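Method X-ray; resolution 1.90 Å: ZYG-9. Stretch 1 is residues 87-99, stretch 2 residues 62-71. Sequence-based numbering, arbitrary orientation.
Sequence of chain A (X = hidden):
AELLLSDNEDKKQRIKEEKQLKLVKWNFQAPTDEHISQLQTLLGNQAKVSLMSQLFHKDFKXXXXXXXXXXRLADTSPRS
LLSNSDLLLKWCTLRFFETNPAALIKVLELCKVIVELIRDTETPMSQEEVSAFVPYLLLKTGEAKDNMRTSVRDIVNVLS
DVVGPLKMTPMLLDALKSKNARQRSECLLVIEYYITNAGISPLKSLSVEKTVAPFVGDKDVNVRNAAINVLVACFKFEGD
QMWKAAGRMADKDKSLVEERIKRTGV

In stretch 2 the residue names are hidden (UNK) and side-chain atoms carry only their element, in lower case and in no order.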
# COMPACT_ATOMS: atom_id res chain seq x y z
N LEU A 87 -4.28 -2.41 14.03
CA LEU A 87 -3.40 -3.44 14.64
C LEU A 87 -3.33 -4.65 13.77
O LEU A 87 -2.27 -5.29 13.69
CB LEU A 87 -3.92 -3.84 16.03
CG LEU A 87 -4.05 -2.66 17.04
CD1 LEU A 87 -4.71 -3.14 18.38
CD2 LEU A 87 -2.67 -2.05 17.32
N LEU A 88 -4.44 -4.98 13.11
CA LEU A 88 -4.45 -6.15 12.21
C LEU A 88 -3.62 -5.90 11.00
O LEU A 88 -2.85 -6.77 10.61
CB LEU A 88 -5.88 -6.53 11.83
CG LEU A 88 -6.73 -7.05 12.99
CD1 LEU A 88 -8.14 -7.29 12.48
CD2 LEU A 88 -6.13 -8.30 13.72
N LEU A 89 -3.69 -4.69 10.43
CA LEU A 89 -2.86 -4.36 9.29
C LEU A 89 -1.39 -4.34 9.67
O LEU A 89 -0.56 -4.81 8.89
CB LEU A 89 -3.33 -3.05 8.61
CG LEU A 89 -4.73 -3.14 7.96
CD1 LEU A 89 -5.15 -1.72 7.58
CD2 LEU A 89 -4.75 -4.04 6.71
N LYS A 90 -1.05 -3.89 10.87
CA LYS A 90 0.36 -3.96 11.32
C LYS A 90 0.90 -5.41 11.43
O LYS A 90 2.05 -5.72 11.02
CB LYS A 90 0.52 -3.24 12.66
CG LYS A 90 0.49 -1.70 12.53
CD LYS A 90 0.55 -1.09 13.92
CE LYS A 90 0.93 0.34 13.87
NZ LYS A 90 -0.17 1.13 13.19
N TRP A 91 0.10 -6.29 12.03
CA TRP A 91 0.43 -7.71 12.08
C TRP A 91 0.64 -8.28 10.67
O TRP A 91 1.58 -9.04 10.46
CB TRP A 91 -0.68 -8.46 12.82
CG TRP A 91 -0.33 -9.92 12.99
CD1 TRP A 91 0.39 -10.49 14.01
CD2 TRP A 91 -0.67 -11.01 12.07
NE1 TRP A 91 0.50 -11.85 13.79
CE2 TRP A 91 -0.13 -12.20 12.62
CE3 TRP A 91 -1.38 -11.07 10.83
CZ2 TRP A 91 -0.29 -13.48 11.98
CZ3 TRP A 91 -1.55 -12.34 10.20
CH2 TRP A 91 -0.99 -13.53 10.78
N CYS A 92 -0.21 -7.94 9.70
CA CYS A 92 -0.03 -8.32 8.31
C CYS A 92 1.29 -7.79 7.73
O CYS A 92 1.94 -8.53 6.99
CB CYS A 92 -1.22 -7.82 7.45
SG CYS A 92 -2.84 -8.67 7.81
N THR A 93 1.74 -6.57 8.09
CA THR A 93 3.02 -6.11 7.57
C THR A 93 4.18 -6.98 8.02
O THR A 93 5.17 -7.10 7.29
CB THR A 93 3.36 -4.60 7.91
OG1 THR A 93 3.53 -4.48 9.33
CG2 THR A 93 2.26 -3.65 7.46
N LEU A 94 4.10 -7.57 9.23
CA LEU A 94 5.13 -8.48 9.74
C LEU A 94 5.23 -9.72 8.84
O LEU A 94 6.35 -10.19 8.54
CB LEU A 94 4.80 -8.89 11.18
CG LEU A 94 4.74 -7.83 12.28
CD1 LEU A 94 4.51 -8.53 13.59
CD2 LEU A 94 6.01 -7.03 12.33
N ARG A 95 4.08 -10.20 8.40
CA ARG A 95 4.00 -11.26 7.38
C ARG A 95 4.55 -10.90 6.04
O ARG A 95 4.96 -11.78 5.32
CB ARG A 95 2.56 -11.77 7.20
CG ARG A 95 1.89 -12.22 8.48
CD ARG A 95 2.69 -13.34 9.16
NE ARG A 95 2.77 -12.97 10.56
CZ ARG A 95 3.87 -12.81 11.26
NH1 ARG A 95 5.04 -13.07 10.78
NH2 ARG A 95 3.76 -12.44 12.51
N PHE A 96 4.62 -9.62 5.69
CA PHE A 96 5.28 -9.22 4.44
C PHE A 96 6.79 -9.45 4.39
O PHE A 96 7.38 -9.41 3.32
CB PHE A 96 4.95 -7.74 4.07
CG PHE A 96 3.49 -7.48 3.81
CD1 PHE A 96 2.61 -8.54 3.54
CD2 PHE A 96 2.97 -6.19 3.86
CE1 PHE A 96 1.22 -8.31 3.32
CE2 PHE A 96 1.60 -5.93 3.63
CZ PHE A 96 0.71 -7.01 3.36
N PHE A 97 7.42 -9.71 5.53
CA PHE A 97 8.87 -9.88 5.58
C PHE A 97 9.31 -11.37 5.51
O PHE A 97 10.47 -11.69 5.21
CB PHE A 97 9.43 -9.15 6.81
CG PHE A 97 9.48 -7.67 6.61
CD1 PHE A 97 10.63 -7.07 6.09
CD2 PHE A 97 8.37 -6.87 6.85
CE1 PHE A 97 10.69 -5.71 5.85
CE2 PHE A 97 8.42 -5.48 6.63
CZ PHE A 97 9.59 -4.90 6.13
N GLU A 98 8.38 -12.27 5.76
CA GLU A 98 8.59 -13.68 5.59
C GLU A 98 8.35 -14.15 4.16
O GLU A 98 7.61 -13.53 3.40
CB GLU A 98 7.64 -14.36 6.54
CG GLU A 98 8.06 -14.01 7.93
CD GLU A 98 6.96 -14.08 8.94
OE1 GLU A 98 5.84 -14.56 8.59
OE2 GLU A 98 7.22 -13.64 10.09
N THR A 99 9.00 -15.24 3.76
CA THR A 99 8.75 -15.84 2.45
C THR A 99 7.99 -17.14 2.75
O THR A 99 8.53 -18.07 3.36
CB THR A 99 10.05 -16.19 1.72
OG1 THR A 99 10.72 -17.21 2.49
CG2 THR A 99 10.99 -14.96 1.60
N UNK A 62 0.11 -21.46 12.34
CA UNK A 62 -0.54 -21.33 13.61
C UNK A 62 -1.07 -19.91 13.16
O UNK A 62 -2.18 -19.47 13.50
c UNK A 62 0.48 -22.42 15.67
o UNK A 62 -1.48 -23.79 15.41
c UNK A 62 0.41 -21.18 14.79
n UNK A 62 -1.44 -22.36 17.15
c UNK A 62 -0.90 -22.92 16.08
N UNK A 63 -0.26 -19.21 12.35
CA UNK A 63 -0.72 -17.98 11.64
C UNK A 63 -1.90 -18.24 10.71
O UNK A 63 -2.81 -17.44 10.67
c UNK A 63 1.78 -16.77 12.93
c UNK A 63 0.38 -17.36 10.81
n UNK A 63 3.08 -16.36 13.10
c UNK A 63 1.58 -16.92 11.60
n UNK A 63 2.78 -16.63 11.00
c UNK A 63 3.66 -16.28 11.92
N UNK A 64 -1.90 -19.35 9.97
CA UNK A 64 -3.01 -19.69 9.08
C UNK A 64 -4.26 -19.88 9.88
O UNK A 64 -5.33 -19.55 9.41
c UNK A 64 -2.73 -20.96 8.23
c UNK A 64 -1.17 -22.13 6.61
c UNK A 64 -1.79 -19.66 6.24
c UNK A 64 -1.53 -20.79 7.30
N UNK A 65 -4.12 -20.39 11.10
CA UNK A 65 -5.29 -20.62 11.96
C UNK A 65 -5.85 -19.30 12.44
O UNK A 65 -7.08 -19.11 12.51
c UNK A 65 -4.92 -21.51 13.17
N UNK A 66 -4.96 -18.38 12.81
CA UNK A 66 -5.38 -17.05 13.21
C UNK A 66 -6.07 -16.36 12.01
O UNK A 66 -7.15 -15.79 12.15
c UNK A 66 -4.20 -16.26 13.69
N UNK A 67 -5.46 -16.42 10.83
CA UNK A 67 -6.04 -15.82 9.63
C UNK A 67 -7.47 -16.31 9.27
O UNK A 67 -8.34 -15.51 8.86
c UNK A 67 -5.08 -16.00 8.45
c UNK A 67 -3.88 -15.00 8.44
c UNK A 67 -4.29 -13.61 7.88
c UNK A 67 -2.64 -15.55 7.76
N UNK A 68 -7.69 -17.62 9.41
CA UNK A 68 -8.99 -18.21 9.21
C UNK A 68 -10.04 -17.66 10.20
O UNK A 68 -11.15 -17.28 9.82
o UNK A 68 -10.82 -20.75 10.26
c UNK A 68 -8.85 -19.74 9.33
o UNK A 68 -10.61 -20.74 8.02
c UNK A 68 -10.18 -20.47 9.19
N UNK A 69 -9.70 -17.62 11.48
CA UNK A 69 -10.58 -17.03 12.46
C UNK A 69 -10.87 -15.57 12.13
O UNK A 69 -11.99 -15.10 12.35
c UNK A 69 -9.93 -17.05 13.86
o UNK A 69 -9.75 -18.36 14.35
N UNK A 70 -9.84 -14.84 11.69
CA UNK A 70 -9.99 -13.39 11.49
C UNK A 70 -10.84 -13.14 10.25
O UNK A 70 -11.75 -12.27 10.25
c UNK A 70 -8.43 -11.51 13.63
c UNK A 70 -7.76 -12.51 12.68
c UNK A 70 -8.60 -12.69 11.40
c UNK A 70 -6.37 -12.03 12.39
N UNK A 71 -10.57 -13.89 9.18
CA UNK A 71 -11.36 -13.76 7.93
C UNK A 71 -12.85 -14.07 8.17
O UNK A 71 -13.72 -13.35 7.69
c UNK A 71 -11.73 -14.83 5.65
c UNK A 71 -9.55 -13.69 6.13
c UNK A 71 -10.72 -14.51 6.72

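Position 62 carries three side-chain carbons in a row, the third bearing one oxygen and one nitrogen, an amide. It is out of reach of stretch 1 and partly exposed, as suits a polar chain: Q62. Position 63 has one carbon leading to a five-membered ring of three carbons and two nitrogens, an imidazole. One face of the ring takes both R95, whose guanidinium lies flat on it with centres 4.1 Å apart and planes at 24°, and the edge of W91, planes at 87°. This is H63: R95 CZ is 3.5 Å from H63 CE1, and W91 CZ2 lies 3.9 Å from H63 CG. H63 NE2 is hydrogen-bonded elsewhere in the structure, which satisfies a polar atom in a buried place.

Position 64 has four carbons forked at the second. Its CA-to-CB bond points away, and the end comes nearer without making contact; the fork gives L64, an apolar chain tolerated though partly exposed. Position 65 has a single carbon and is out of reach: A65. Position 66 also has a single carbon; its CA-to-CB bond points toward stretch 1 but makes no contact. This is A66, with CB 5.1 Å from W91 CZ2, a methyl suited to a buried place.

Position 67 again has four carbons forked at the second. Its CA-to-CB bond runs sideways, yet the end of the chain comes nearer and meets the edge of the W91 ring. This is L67, whose CD2 lies 3.8 Å from W91 CZ3; its length lets it reach the indole. Position 68, two carbons with two oxygens on the second, is a carboxylate out of reach of stretch 1: D68, partly exposed as suits a charge. Position 69, one carbon and one oxygen, is out of reach and partly exposed, where a small hydroxyl is at ease: S69.

At position 70 four carbons fork at the second; the CA-to-CB bond points toward stretch 1 and the end meets a methyl of L88. This is L70, whose CD2 lies 3.9 Å from L88 CD2, an apolar contact in a buried setting. Position 71 has one carbon carrying two more, out of reach and partly exposed; a compact apolar chain is tolerated there: V71.

The helices run roughly antiparallel, at 149°, so L88 faces L70 while R95 faces H63. With the axes 13.0 Å apart at closest approach, side chains span the gap. Positions 63, 67 and 70, spaced by about a helical turn, supply them, and W91 reaches both H63 and L67. No hydrogen bond crosses between the stretches; apolar packing and one face of the H63 ring make the contact, burying 317 Å² in all.

Stretch 2 (62-71) QHLAALDSLV
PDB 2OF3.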